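Local coordinates for protein NalP translocator (Neisseria meningitidis, PDB 1UYN) that forms the outer-membrane pore of an autotransporter, through which the passenger protease domain is translocated to the bacterial cell surface, at residues K30-G35 against A85-M90. Sequence-based numbering, arbitrary orientation.
Sequences KAVSDG and AATLGM. With CXE (pentaethylene glycol monodecyl ether), chain B.
Val32 meets Thr87 from a helical turn closed by the backbone bond from Asp34 N to Lys30 O, 2.8 Å long. The contact itself is apolar and narrow. One methyl, Val32 CG2, comes up against the branch point of the threonine, 3.8 Å from Thr87 CB. Because CG2 and OG1 of Thr87 fork from that carbon, the valine methyl touches both branches, each 4.0 Å from Val32 CG2, and the two side chains run past one another in opposite directions. The torsion of Val32 (chi1 171°) sets CG1 anti to the backbone N and leaves CG2, the branch beside that nitrogen, as the one that reaches Thr87. Towards Ala85 the fit is slacker: its methyl carbon CB lies 4.5 Å from Val32 O, so the strand brushes the helix backbone as well as a side chain. This is the plan of an autotransporter translocator domain, a closed twelve-stranded antiparallel barrel whose pore holds the helix 12-34, here lying against the inner wall given by strand 82-97. Phe110 of the adjoining strand 100-117 touches both Val32 and Thr87 and widens the apolar patch. Polar groups hold the helix to other parts of the wall: Asp34 OD2 forms a salt bridge with Arg286 and a long, weak ion pair with Arg301, while Lys30 NZ pairs with Glu233. The alternate residues of the strand turn their side chains outward, where a bound detergent runs along the barrel. An ether oxygen, O14, passes 3.6 Å from Leu88 CB, whereas the decyl tail lies by Met90, with its carbon C3 3.9 Å from Met90 CB.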
loop_
_atom_site.group_PDB
_atom_site.type_symbol
_atom_site.label_atom_id
_atom_site.label_comp_id
_atom_site.label_asym_id
_atom_site.label_seq_id
_atom_site.Cartn_x
_atom_site.Cartn_y
_atom_site.Cartn_z
ATOM N N LYS A 30 3.262 1.268 -3.614
ATOM C CA LYS A 30 3.610 2.604 -4.100
ATOM C C LYS A 30 4.997 2.955 -3.600
ATOM O O LYS A 30 5.814 3.468 -4.337
ATOM C CB LYS A 30 2.611 3.661 -3.595
ATOM C CG LYS A 30 1.740 4.371 -4.663
ATOM C CD LYS A 30 0.270 4.749 -4.088
ATOM C CE LYS A 30 -0.888 3.933 -4.750
ATOM N NZ LYS A 30 -2.022 3.503 -3.792
ATOM N N ALA A 31 5.260 2.644 -2.349
ATOM C CA ALA A 31 6.483 3.039 -1.666
ATOM C C ALA A 31 7.745 2.369 -2.267
ATOM O O ALA A 31 8.813 2.965 -2.401
ATOM C CB ALA A 31 6.338 2.717 -0.162
ATOM N N VAL A 32 7.600 1.115 -2.624
ATOM C CA VAL A 32 8.650 0.370 -3.271
ATOM C C VAL A 32 8.877 0.893 -4.701
ATOM O O VAL A 32 10.003 0.912 -5.202
ATOM C CB VAL A 32 8.228 -1.133 -3.285
ATOM C CG1 VAL A 32 9.164 -2.018 -4.132
ATOM C CG2 VAL A 32 8.152 -1.638 -1.867
ATOM N N SER A 33 7.792 1.276 -5.369
ATOM C CA SER A 33 7.856 1.848 -6.718
ATOM C C SER A 33 8.443 3.245 -6.694
ATOM O O SER A 33 9.065 3.662 -7.637
ATOM C CB SER A 33 6.453 1.904 -7.369
ATOM O OG SER A 33 6.448 2.718 -8.523
ATOM N N ASP A 34 8.222 3.986 -5.626
ATOM C CA ASP A 34 8.825 5.301 -5.500
ATOM C C ASP A 34 10.352 5.126 -5.357
ATOM O O ASP A 34 11.125 5.890 -5.942
ATOM C CB ASP A 34 8.152 6.093 -4.349
ATOM C CG ASP A 34 6.652 6.473 -4.690
ATOM O OD1 ASP A 34 6.282 6.365 -5.901
ATOM O OD2 ASP A 34 5.780 6.865 -3.831
ATOM N N GLY A 35 10.759 4.057 -4.669
ATOM C CA GLY A 35 12.138 3.705 -4.464
ATOM C C GLY A 35 12.948 3.391 -5.686
ATOM O O GLY A 35 14.183 3.304 -5.624
ATOM N N ALA A 85 14.384 -3.296 -7.486
ATOM C CA ALA A 85 14.171 -3.200 -6.055
ATOM C C ALA A 85 13.464 -4.432 -5.573
ATOM O O ALA A 85 12.739 -5.091 -6.299
ATOM C CB ALA A 85 13.376 -1.965 -5.721
ATOM N N ALA A 86 13.783 -4.759 -4.346
ATOM C CA ALA A 86 13.200 -5.855 -3.654
ATOM C C ALA A 86 13.094 -5.398 -2.197
ATOM O O ALA A 86 14.045 -4.892 -1.588
ATOM C CB ALA A 86 14.058 -7.094 -3.824
ATOM N N THR A 87 11.899 -5.577 -1.651
ATOM C CA THR A 87 11.584 -5.126 -0.298
ATOM C C THR A 87 10.796 -6.183 0.429
ATOM O O THR A 87 10.012 -6.934 -0.151
ATOM C CB THR A 87 10.810 -3.796 -0.334
ATOM O OG1 THR A 87 11.745 -2.717 -0.499
ATOM C CG2 THR A 87 10.162 -3.497 1.003
ATOM N N LEU A 88 11.058 -6.251 1.710
ATOM C CA LEU A 88 10.351 -7.150 2.596
ATOM C C LEU A 88 9.680 -6.321 3.668
ATOM O O LEU A 88 10.251 -5.401 4.224
ATOM C CB LEU A 88 11.303 -8.153 3.169
ATOM C CG LEU A 88 10.733 -9.556 3.197
ATOM C CD1 LEU A 88 11.775 -10.640 2.859
ATOM C CD2 LEU A 88 10.161 -9.748 4.620
ATOM N N GLY A 89 8.409 -6.640 3.886
ATOM C CA GLY A 89 7.529 -5.802 4.655
ATOM C C GLY A 89 6.811 -6.677 5.632
ATOM O O GLY A 89 6.264 -7.716 5.243
ATOM N N MET A 90 6.824 -6.226 6.890
ATOM C CA MET A 90 5.986 -6.755 7.942
ATOM C C MET A 90 5.047 -5.673 8.473
ATOM O O MET A 90 5.444 -4.568 8.823
ATOM C CB MET A 90 6.850 -7.402 9.001
ATOM C CG MET A 90 7.689 -8.528 8.362
ATOM S SD MET A 90 8.640 -9.733 9.445
ATOM C CE MET A 90 9.728 -10.717 8.155
HETATM C C1 CXE B . 5.534 -4.355 12.636
HETATM C C2 CXE B . 6.799 -4.914 13.266
HETATM C C3 CXE B . 7.763 -5.529 12.248
HETATM C C4 CXE B . 9.226 -5.447 12.693
HETATM C C5 CXE B . 10.148 -6.189 11.725
HETATM C C6 CXE B . 10.938 -5.317 10.732
HETATM C C7 CXE B . 10.758 -5.738 9.254
HETATM C C8 CXE B . 12.084 -6.025 8.537
HETATM C C9 CXE B . 12.078 -7.153 7.482
HETATM C C10 CXE B . 13.275 -8.112 7.664
HETATM O O11 CXE B . 13.928 -8.516 6.455
HETATM C C12 CXE B . 14.880 -7.553 6.005
HETATM C C13 CXE B . 15.538 -7.931 4.673
HETATM O O14 CXE B . 14.839 -7.538 3.448
HETATM C C15 CXE B . 15.745 -7.381 2.321
HETATM C C16 CXE B . 15.117 -7.525 0.928
HETATM O O17 CXE B . 15.565 -8.697 0.232
HETATM C C18 CXE B . 16.697 -8.518 -0.625
HETATM C C19 CXE B . 17.004 -9.815 -1.379
HETATM O O20 CXE B . 18.202 -9.709 -2.176
HETATM C C21 CXE B . 18.286 -10.730 -3.181
HETATM C C22 CXE B . 19.716 -11.193 -3.446
HETATM O O23 CXE B . 20.206 -10.606 -4.652
HETATM C C24 CXE B . 20.483 -11.478 -5.755
HETATM C C25 CXE B . 21.026 -10.709 -6.970
HETATM O O26 CXE B . 20.007 -10.507 -7.947
#